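Local coordinates for protein maleylacetate reductase (Agrobacterium tumefaciens, PDB 3HL0) that probably reduces maleylacetate to 3-oxoadipate with NADH in the breakdown of gamma-resorcylate, as an NAD-binding member of the iron-containing alcohol dehydrogenase family, at residues A11-S22 / L147-L157; T100-R109 / S124-Q132. All coordinates share one frame; numbering follows the deposited sequence.

Interaction 1. Residues A11-S22 / L147-L157; sequences APARIVFSAGSS and LPEVVIYDAEL. With CA (calcium ion), chain C.
A first torsion of -179° sets the Asp154 carboxylate opposite its backbone N and turns it to residues 20-22. Ser22 keeps OG between its own backbone N and carbonyl carbon (chi1 50°), facing that carboxylate. The two meet just beyond a parallel strand pair, 15-17 with 150-153, in the six-stranded parallel sheet of the NAD-binding domain; 15-17 is its outermost strand within this chain. Four backbone hydrogen bonds zip the strands: Val151 N to Arg14 O, Val16 N to Val151 O, Tyr153 N to Val16 O and Ser18 N to Tyr153 O.

Ile15, Phe17, Val151 and Tyr153 share one face of the sheet. Helix 215-234 packs on Ile15 and Tyr153, and Val151 on Glu125 and Val126. Ile15 CG2 meets the Tyr153 ring at its edge, 3.5 Å from CD2. The Phe17 ring is inclined 43° to that of Tyr153, and its CD1 lies 3.4 Å from Tyr153 CB. Val16 and Ile152 are on the other face, against helix 25-31.

At the N-terminal end, water 1 donates to both Pro12 O and Pro148 O. Glu149 OE2 binds the calcium ion at 2.4 Å, and five waters complete its ligands; Glu149 OE1 accepts from Gln114 N.

At the far end, residues 18-21 form a type II turn. Asp154 OD1 accepts from Gly20 N at 2.8 Å and from Glu156 N, which come from opposite faces of the carboxylate; the second bond makes an Asx turn. Asp154 OD2 takes Ser22 N at 3.0 Å from above the plane, and Ser22 OG donates to it at 2.6 Å on the anti side.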
loop_
_atom_site.group_PDB
_atom_site.type_symbol
_atom_site.label_atom_id
_atom_site.label_comp_id
_atom_site.label_asym_id
_atom_site.label_seq_id
_atom_site.Cartn_x
_atom_site.Cartn_y
_atom_site.Cartn_z
ATOM N N ALA A 11 7.641 31.164 -2.336
ATOM C CA ALA A 11 7.375 30.639 -1.020
ATOM C C ALA A 11 8.715 30.523 -0.270
ATOM O O ALA A 11 9.734 30.239 -0.874
ATOM C CB ALA A 11 6.721 29.271 -1.138
ATOM N N PRO A 12 8.713 30.795 1.040
ATOM C CA PRO A 12 9.960 30.580 1.795
ATOM C C PRO A 12 10.407 29.128 1.691
ATOM O O PRO A 12 9.580 28.189 1.718
ATOM C CB PRO A 12 9.582 30.912 3.236
ATOM C CG PRO A 12 8.084 30.881 3.311
ATOM C CD PRO A 12 7.527 30.997 1.895
ATOM N N ALA A 13 11.710 28.930 1.579
ATOM C CA ALA A 13 12.223 27.582 1.369
ATOM C C ALA A 13 13.667 27.478 1.816
ATOM O O ALA A 13 14.456 28.398 1.588
ATOM C CB ALA A 13 12.113 27.207 -0.129
ATOM N N ARG A 14 14.011 26.351 2.428
ATOM C CA ARG A 14 15.410 25.995 2.614
ATOM C C ARG A 14 15.549 24.559 2.155
ATOM O O ARG A 14 15.032 23.662 2.797
ATOM C CB ARG A 14 15.886 26.143 4.063
ATOM C CG ARG A 14 17.329 25.594 4.238
ATOM C CD ARG A 14 17.987 26.035 5.540
ATOM N NE ARG A 14 19.225 25.288 5.710
ATOM C CZ ARG A 14 20.417 25.685 5.263
ATOM N NH1 ARG A 14 20.551 26.852 4.628
ATOM N NH2 ARG A 14 21.490 24.909 5.464
ATOM N N ILE A 15 16.176 24.366 1.001
ATOM C CA ILE A 15 16.269 23.049 0.366
ATOM C C ILE A 15 17.711 22.613 0.354
ATOM O O ILE A 15 18.546 23.300 -0.236
ATOM C CB ILE A 15 15.759 23.128 -1.105
ATOM C CG1 ILE A 15 14.385 23.861 -1.193
ATOM C CG2 ILE A 15 15.766 21.712 -1.741
ATOM C CD1 ILE A 15 13.212 23.146 -0.398
ATOM N N VAL A 16 18.022 21.501 1.043
ATOM C CA VAL A 16 19.392 20.959 1.098
ATOM C C VAL A 16 19.425 19.728 0.191
ATOM O O VAL A 16 18.621 18.836 0.382
ATOM C CB VAL A 16 19.729 20.538 2.521
ATOM C CG1 VAL A 16 21.131 19.919 2.556
ATOM C CG2 VAL A 16 19.646 21.767 3.499
ATOM N N PHE A 17 20.276 19.701 -0.833
ATOM C CA PHE A 17 20.222 18.610 -1.811
ATOM C C PHE A 17 21.600 18.028 -2.010
ATOM O O PHE A 17 22.500 18.706 -2.528
ATOM C CB PHE A 17 19.692 19.132 -3.164
ATOM C CG PHE A 17 19.247 18.045 -4.108
ATOM C CD1 PHE A 17 17.887 17.909 -4.441
ATOM C CD2 PHE A 17 20.163 17.243 -4.731
ATOM C CE1 PHE A 17 17.455 16.894 -5.306
ATOM C CE2 PHE A 17 19.734 16.226 -5.594
ATOM C CZ PHE A 17 18.387 16.084 -5.895
ATOM N N SER A 18 21.787 16.770 -1.601
ATOM C CA SER A 18 23.060 16.088 -1.884
ATOM C C SER A 18 22.982 14.671 -1.345
ATOM O O SER A 18 22.368 14.419 -0.282
ATOM C CB SER A 18 24.254 16.836 -1.291
ATOM O OG SER A 18 24.255 16.767 0.107
ATOM N N ALA A 19 23.587 13.759 -2.107
ATOM C CA ALA A 19 23.736 12.374 -1.638
ATOM C C ALA A 19 24.421 12.356 -0.282
ATOM O O ALA A 19 25.515 12.929 -0.132
ATOM C CB ALA A 19 24.523 11.546 -2.665
ATOM N N GLY A 20 23.768 11.715 0.695
ATOM C CA GLY A 20 24.268 11.628 2.087
ATOM C C GLY A 20 23.855 12.769 2.998
ATOM O O GLY A 20 24.215 12.801 4.182
ATOM N N SER A 21 23.081 13.705 2.462
ATOM C CA SER A 21 22.681 14.885 3.231
ATOM C C SER A 21 21.855 14.584 4.487
ATOM O O SER A 21 21.787 15.423 5.383
ATOM C CB SER A 21 21.919 15.862 2.312
ATOM O OG SER A 21 20.727 15.229 1.864
ATOM N N SER A 22 21.237 13.404 4.595
ATOM C CA SER A 22 20.449 13.103 5.797
ATOM C C SER A 22 21.383 12.880 7.005
ATOM O O SER A 22 20.929 12.878 8.147
ATOM C CB SER A 22 19.480 11.922 5.601
ATOM O OG SER A 22 20.108 10.773 5.052
ATOM N N LEU A 147 3.261 24.763 5.139
ATOM C CA LEU A 147 4.495 24.676 4.324
ATOM C C LEU A 147 5.720 24.307 5.173
ATOM O O LEU A 147 6.050 25.045 6.132
ATOM C CB LEU A 147 4.770 25.983 3.573
ATOM C CG LEU A 147 5.928 25.940 2.586
ATOM C CD1 LEU A 147 5.695 24.953 1.418
ATOM C CD2 LEU A 147 6.125 27.367 2.089
ATOM N N PRO A 148 6.387 23.167 4.858
ATOM C CA PRO A 148 7.566 22.820 5.688
ATOM C C PRO A 148 8.733 23.828 5.608
ATOM O O PRO A 148 9.035 24.375 4.540
ATOM C CB PRO A 148 8.000 21.433 5.159
ATOM C CG PRO A 148 6.702 20.862 4.616
ATOM C CD PRO A 148 5.983 22.043 3.982
ATOM N N GLU A 149 9.370 24.042 6.749
ATOM C CA GLU A 149 10.494 24.965 6.849
ATOM C C GLU A 149 11.730 24.516 6.098
ATOM O O GLU A 149 12.428 25.346 5.514
ATOM C CB GLU A 149 10.885 25.156 8.307
ATOM C CG GLU A 149 9.997 26.117 9.070
ATOM C CD GLU A 149 8.603 25.580 9.384
ATOM O OE1 GLU A 149 8.351 24.351 9.342
ATOM O OE2 GLU A 149 7.706 26.412 9.655
ATOM N N VAL A 150 12.069 23.224 6.184
ATOM C CA VAL A 150 13.334 22.757 5.649
ATOM C C VAL A 150 13.095 21.427 4.927
ATOM O O VAL A 150 12.330 20.605 5.422
ATOM C CB VAL A 150 14.388 22.544 6.783
ATOM C CG1 VAL A 150 15.659 21.956 6.232
ATOM C CG2 VAL A 150 14.662 23.848 7.553
ATOM N N VAL A 151 13.711 21.227 3.772
ATOM C CA VAL A 151 13.613 19.927 3.108
ATOM C C VAL A 151 15.028 19.448 2.847
ATOM O O VAL A 151 15.868 20.238 2.394
ATOM C CB VAL A 151 12.905 20.081 1.750
ATOM C CG1 VAL A 151 12.803 18.733 1.048
ATOM C CG2 VAL A 151 11.535 20.697 1.924
ATOM N N ILE A 152 15.316 18.193 3.222
ATOM C CA ILE A 152 16.629 17.577 2.978
ATOM C C ILE A 152 16.418 16.483 1.950
ATOM O O ILE A 152 15.782 15.467 2.237
ATOM C CB ILE A 152 17.219 17.010 4.298
ATOM C CG1 ILE A 152 17.414 18.156 5.280
ATOM C CG2 ILE A 152 18.546 16.289 4.050
ATOM C CD1 ILE A 152 17.969 17.648 6.638
ATOM N N TYR A 153 16.954 16.691 0.759
ATOM C CA TYR A 153 16.852 15.701 -0.305
ATOM C C TYR A 153 18.130 14.876 -0.374
ATOM O O TYR A 153 19.214 15.382 -0.746
ATOM C CB TYR A 153 16.671 16.379 -1.666
ATOM C CG TYR A 153 15.274 16.889 -1.941
ATOM C CD1 TYR A 153 14.212 15.992 -2.114
ATOM C CD2 TYR A 153 15.028 18.259 -2.073
ATOM C CE1 TYR A 153 12.906 16.464 -2.414
ATOM C CE2 TYR A 153 13.780 18.729 -2.354
ATOM C CZ TYR A 153 12.719 17.846 -2.538
ATOM O OH TYR A 153 11.489 18.340 -2.818
ATOM N N ASP A 154 17.985 13.595 -0.036
ATOM C CA ASP A 154 19.126 12.681 -0.011
ATOM C C ASP A 154 18.828 11.485 -0.917
ATOM O O ASP A 154 18.103 10.578 -0.500
ATOM C CB ASP A 154 19.381 12.218 1.419
ATOM C CG ASP A 154 20.587 11.271 1.534
ATOM O OD1 ASP A 154 21.120 10.814 0.508
ATOM O OD2 ASP A 154 21.046 11.069 2.681
ATOM N N ALA A 155 19.338 11.521 -2.146
ATOM C CA ALA A 155 18.935 10.496 -3.129
ATOM C C ALA A 155 19.333 9.075 -2.655
ATOM O O ALA A 155 18.738 8.094 -3.103
ATOM C CB ALA A 155 19.502 10.791 -4.470
ATOM N N GLU A 156 20.282 8.951 -1.725
ATOM C CA GLU A 156 20.627 7.598 -1.205
ATOM C C GLU A 156 19.414 6.906 -0.563
ATOM O O GLU A 156 19.317 5.660 -0.591
ATOM C CB GLU A 156 21.832 7.657 -0.252
ATOM C CG GLU A 156 23.102 8.060 -0.984
ATOM C CD GLU A 156 24.344 8.217 -0.084
ATOM O OE1 GLU A 156 24.257 8.123 1.161
ATOM O OE2 GLU A 156 25.418 8.446 -0.666
ATOM N N LEU A 157 18.499 7.698 0.018
ATOM C CA LEU A 157 17.333 7.193 0.717
ATOM C C LEU A 157 16.241 6.701 -0.256
ATOM O O LEU A 157 15.286 6.064 0.158
ATOM C CB LEU A 157 16.760 8.264 1.635
ATOM C CG LEU A 157 17.774 8.798 2.640
ATOM C CD1 LEU A 157 16.985 9.618 3.634
ATOM C CD2 LEU A 157 18.554 7.684 3.331
HETATM CA CA CA C . 5.392 26.492 10.301
HETATM O O HOH W 1 9.013 27.080 4.299
HETATM O O HOH W 2 11.765 24.597 2.539
HETATM O O HOH W 3 4.969 26.689 8.105
HETATM O O HOH W 4 5.830 23.996 10.298
HETATM O O HOH W 5 3.467 25.764 11.263
HETATM O O HOH W 6 4.277 28.413 11.159
HETATM O O HOH W 7 6.421 26.383 12.520
#

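Interaction 2. Residues T100-R109 / S124-Q132; sequences TGLGKAIALR and SEVTPILGQ. With NAD (nicotinamide-adenine-dinucleotide), chain D.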
loop_
_atom_site.group_PDB
_atom_site.type_symbol
_atom_site.label_atom_id
_atom_site.label_comp_id
_atom_site.label_asym_id
_atom_site.label_seq_id
_atom_site.Cartn_x
_atom_site.Cartn_y
_atom_site.Cartn_z
ATOM N N THR A 100 4.967 12.963 5.172
ATOM C CA THR A 100 4.950 14.422 5.101
ATOM C C THR A 100 3.619 14.958 5.565
ATOM O O THR A 100 3.587 15.961 6.328
ATOM C CB THR A 100 5.248 14.900 3.666
ATOM O OG1 THR A 100 6.489 14.314 3.288
ATOM C CG2 THR A 100 5.351 16.449 3.634
ATOM N N GLY A 101 2.519 14.294 5.165
ATOM C CA GLY A 101 1.175 14.744 5.577
ATOM C C GLY A 101 0.983 14.679 7.105
ATOM O O GLY A 101 0.441 15.597 7.707
ATOM N N LEU A 102 1.498 13.632 7.745
ATOM C CA LEU A 102 1.427 13.552 9.216
ATOM C C LEU A 102 2.183 14.722 9.867
ATOM O O LEU A 102 1.673 15.367 10.792
ATOM C CB LEU A 102 1.922 12.172 9.724
ATOM C CG LEU A 102 1.924 12.103 11.268
ATOM C CD1 LEU A 102 0.504 12.289 11.866
ATOM C CD2 LEU A 102 2.573 10.773 11.754
ATOM N N GLY A 103 3.384 15.021 9.371
ATOM C CA GLY A 103 4.150 16.149 9.925
ATOM C C GLY A 103 3.424 17.467 9.741
ATOM O O GLY A 103 3.452 18.343 10.630
ATOM N N LYS A 104 2.763 17.609 8.584
ATOM C CA LYS A 104 1.995 18.817 8.319
ATOM C C LYS A 104 0.808 18.920 9.272
ATOM O O LYS A 104 0.497 20.018 9.767
ATOM C CB LYS A 104 1.508 18.840 6.870
ATOM C CG LYS A 104 2.570 19.172 5.822
ATOM C CD LYS A 104 2.027 18.913 4.413
ATOM C CE LYS A 104 2.842 19.725 3.392
ATOM N NZ LYS A 104 2.241 19.575 2.009
ATOM N N ALA A 105 0.130 17.801 9.520
ATOM C CA ALA A 105 -1.034 17.808 10.409
ATOM C C ALA A 105 -0.634 18.104 11.850
ATOM O O ALA A 105 -1.418 18.718 12.585
ATOM C CB ALA A 105 -1.799 16.477 10.323
ATOM N N ILE A 106 0.547 17.640 12.261
ATOM C CA ILE A 106 1.083 17.957 13.598
ATOM C C ILE A 106 1.433 19.452 13.639
ATOM O O ILE A 106 1.078 20.134 14.578
ATOM C CB ILE A 106 2.335 17.087 13.933
ATOM C CG1 ILE A 106 1.935 15.625 14.087
ATOM C CG2 ILE A 106 3.061 17.611 15.190
ATOM C CD1 ILE A 106 3.145 14.658 14.049
ATOM N N ALA A 107 2.090 19.970 12.601
ATOM C CA ALA A 107 2.400 21.404 12.533
ATOM C C ALA A 107 1.135 22.269 12.613
ATOM O O ALA A 107 1.139 23.314 13.304
ATOM C CB ALA A 107 3.188 21.721 11.248
ATOM N N LEU A 108 0.066 21.852 11.947
ATOM C CA LEU A 108 -1.203 22.616 12.010
ATOM C C LEU A 108 -1.690 22.814 13.448
ATOM O O LEU A 108 -2.259 23.855 13.787
ATOM C CB LEU A 108 -2.302 21.941 11.168
ATOM C CG LEU A 108 -3.703 22.547 11.133
ATOM C CD1 LEU A 108 -3.670 23.906 10.432
ATOM C CD2 LEU A 108 -4.604 21.610 10.371
ATOM N N ARG A 109 -1.436 21.824 14.292
ATOM C CA ARG A 109 -2.020 21.768 15.615
ATOM C C ARG A 109 -1.079 22.289 16.691
ATOM O O ARG A 109 -1.510 22.639 17.792
ATOM C CB ARG A 109 -2.426 20.324 15.920
ATOM C CG ARG A 109 -3.666 19.915 15.128
ATOM C CD ARG A 109 -3.812 18.420 15.039
ATOM N NE ARG A 109 -5.088 18.059 14.437
ATOM C CZ ARG A 109 -5.298 17.917 13.123
ATOM N NH1 ARG A 109 -4.333 18.118 12.241
ATOM N NH2 ARG A 109 -6.496 17.578 12.676
ATOM N N SER A 124 5.004 16.687 -1.785
ATOM C CA SER A 124 4.252 17.386 -0.685
ATOM C C SER A 124 5.157 18.272 0.155
ATOM O O SER A 124 4.694 19.281 0.744
ATOM C CB SER A 124 3.662 16.326 0.231
ATOM O OG SER A 124 2.804 16.916 1.214
ATOM N N GLU A 125 6.432 17.890 0.247
ATOM C CA GLU A 125 7.423 18.614 1.072
ATOM C C GLU A 125 7.571 20.116 0.751
ATOM O O GLU A 125 8.078 20.885 1.606
ATOM C CB GLU A 125 8.776 17.929 1.028
ATOM C CG GLU A 125 9.369 17.918 -0.383
ATOM C CD GLU A 125 8.975 16.699 -1.242
ATOM O OE1 GLU A 125 8.011 15.961 -0.929
ATOM O OE2 GLU A 125 9.660 16.495 -2.267
ATOM N N VAL A 126 7.172 20.520 -0.466
ATOM C CA VAL A 126 7.243 21.942 -0.851
ATOM C C VAL A 126 5.887 22.512 -1.256
ATOM O O VAL A 126 5.788 23.468 -2.053
ATOM C CB VAL A 126 8.299 22.219 -1.972
ATOM C CG1 VAL A 126 9.743 22.103 -1.405
ATOM C CG2 VAL A 126 8.066 21.266 -3.145
ATOM N N THR A 127 4.831 21.968 -0.655
ATOM C CA THR A 127 3.517 22.560 -0.853
ATOM C C THR A 127 2.869 22.934 0.477
ATOM O O THR A 127 3.173 22.338 1.527
ATOM C CB THR A 127 2.501 21.624 -1.596
ATOM O OG1 THR A 127 1.866 20.765 -0.635
ATOM C CG2 THR A 127 3.140 20.852 -2.715
ATOM N N PRO A 128 1.955 23.914 0.457
ATOM C CA PRO A 128 1.264 24.291 1.686
ATOM C C PRO A 128 -0.081 23.541 1.840
ATOM O O PRO A 128 -0.943 23.981 2.610
ATOM C CB PRO A 128 1.037 25.796 1.498
ATOM C CG PRO A 128 0.731 25.897 0.021
ATOM C CD PRO A 128 1.699 24.883 -0.629
ATOM N N ILE A 129 -0.232 22.415 1.125
ATOM C CA ILE A 129 -1.519 21.707 1.068
ATOM C C ILE A 129 -1.533 20.514 2.026
ATOM O O ILE A 129 -0.534 19.783 2.119
ATOM C CB ILE A 129 -1.752 21.202 -0.377
ATOM C CG1 ILE A 129 -1.628 22.362 -1.384
ATOM C CG2 ILE A 129 -3.097 20.540 -0.513
ATOM C CD1 ILE A 129 -1.398 21.852 -2.862
ATOM N N LEU A 130 -2.647 20.317 2.746
ATOM C CA LEU A 130 -2.771 19.159 3.633
ATOM C C LEU A 130 -4.138 18.477 3.432
ATOM O O LEU A 130 -5.159 19.144 3.521
ATOM C CB LEU A 130 -2.615 19.603 5.106
ATOM C CG LEU A 130 -2.980 18.542 6.146
ATOM C CD1 LEU A 130 -2.052 17.306 6.094
ATOM C CD2 LEU A 130 -2.996 19.182 7.558
ATOM N N GLY A 131 -4.121 17.177 3.130
ATOM C CA GLY A 131 -5.327 16.332 3.072
ATOM C C GLY A 131 -5.407 15.477 4.330
ATOM O O GLY A 131 -4.388 14.976 4.815
ATOM N N GLN A 132 -6.623 15.354 4.890
ATOM C CA GLN A 132 -6.828 14.551 6.087
ATOM C C GLN A 132 -8.103 13.733 5.919
ATOM O O GLN A 132 -8.907 14.021 5.043
ATOM C CB GLN A 132 -6.928 15.438 7.337
ATOM C CG GLN A 132 -5.722 16.365 7.523
ATOM C CD GLN A 132 -5.860 17.256 8.720
ATOM O OE1 GLN A 132 -5.531 16.875 9.852
ATOM N NE2 GLN A 132 -6.347 18.466 8.492
HETATM P PA NAD D . 3.136 7.037 0.593
HETATM O O1A NAD D . 3.768 8.124 1.392
HETATM O O2A NAD D . 1.729 6.682 0.889
HETATM O O5B NAD D . 4.131 5.791 0.568
HETATM C C5B NAD D . 3.637 4.528 0.109
HETATM C C4B NAD D . 4.461 3.443 0.786
HETATM O O4B NAD D . 5.794 3.493 0.280
HETATM C C3B NAD D . 4.525 3.634 2.313
HETATM O O3B NAD D . 4.349 2.391 3.016
HETATM C C2B NAD D . 5.924 4.176 2.498
HETATM O O2B NAD D . 6.475 3.878 3.765
HETATM C C1B NAD D . 6.709 3.495 1.367
HETATM N N9A NAD D . 7.930 4.237 0.971
HETATM C C8A NAD D . 8.022 5.576 0.644
HETATM N N7A NAD D . 9.307 5.861 0.330
HETATM C C5A NAD D . 10.062 4.726 0.464
HETATM C C6A NAD D . 11.419 4.466 0.281
HETATM N N6A NAD D . 12.270 5.298 -0.374
HETATM N N1A NAD D . 11.839 3.159 0.533
HETATM C C2A NAD D . 10.949 2.179 0.914
HETATM N N3A NAD D . 9.612 2.428 1.085
HETATM C C4A NAD D . 9.182 3.704 0.859
HETATM O O3 NAD D . 3.093 7.429 -0.993
HETATM P PN NAD D . 3.167 8.872 -1.731
HETATM O O1N NAD D . 2.656 8.608 -3.108
HETATM O O2N NAD D . 4.531 9.356 -1.524
HETATM O O5D NAD D . 2.118 9.812 -0.973
HETATM C C5D NAD D . 0.714 9.717 -1.199
HETATM C C4D NAD D . 0.034 10.605 -0.156
HETATM O O4D NAD D . 0.592 11.907 -0.252
HETATM C C3D NAD D . -1.449 10.746 -0.478
HETATM O O3D NAD D . -2.152 10.884 0.767
HETATM C C2D NAD D . -1.498 12.029 -1.273
HETATM O O2D NAD D . -2.770 12.678 -1.274
HETATM C C1D NAD D . -0.427 12.846 -0.573
HETATM N N1N NAD D . 0.128 13.912 -1.397
HETATM C C2N NAD D . -0.015 15.182 -0.927
HETATM C C3N NAD D . 0.492 16.229 -1.668
HETATM C C7N NAD D . 0.313 17.552 -1.046
HETATM O O7N NAD D . 0.884 18.559 -1.725
HETATM N N7N NAD D . -0.381 17.713 0.107
HETATM C C4N NAD D . 1.211 16.029 -2.898
HETATM C C5N NAD D . 1.340 14.719 -3.362
HETATM C C6N NAD D . 0.788 13.671 -2.604
HETATM O O HOH W 8 6.566 14.132 0.583
#
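Lys104 points its extended chain from helix 97-110 into residues 124-129, and the ammonium group ends among oxygens. Five surround NZ: Ser124 OG, Ser124 O and Ile129 O, each at 2.8 Å, Thr127 O at 3.0 Å, and Thr127 OG1, whose bond is weak. The three N-H of NZ must be shared among them. The approach to Thr127 O is from above the carbonyl plane, 56° out of it. These bonds probably help to hold residues 124-129 in shape beside the nicotinamide of NAD. There Thr127 OG1 donates to NAD O7N at 2.6 Å, and NAD N7N donates to Ile129 O. Thr127 OG1 also accepts from Ile129 N, an ST turn.

Leu130 fits against the helix with both branches: CD1 meets Gly101 O and CD2 meets Ala105 CA. Arg109 and Gln132 reach toward each other, the guanidinium standing nearly upright (84°) on the amide plane. NH1 and NH2 both grip Gln132 OE1, at 2.9 Å for NH1, while NH1 also donates to Ala105 O.

Strand 129-132 crosses the helix nearly at right angles (98°). Strand 137-142 pairs with it as a hairpin, and helix 73-85 and strand 113-118 also pack on the helix.

Overall arrangement
Interaction 2 is nested along the chain inside the loop closed by interaction 1, and their centres lie 16 Å apart. The two touch through Glu125: its OE2 is 2.7 Å from Tyr153 OH, a probable hydrogen bond, and its O packs 3.3 Å from Pro148 CG. Leu147 CD1 also meets Thr127 C at 3.6 Å. Both contacts reach NAD, at different ends. Thr127 and Ile129 hold the nicotinamide carboxamide, whereas Leu157 O makes a weak hydrogen bond to the adenine amino group. The calcium ion bound by Glu149 is about 9 Å from the Leu108 side chain of interaction 2, too far for direct contact.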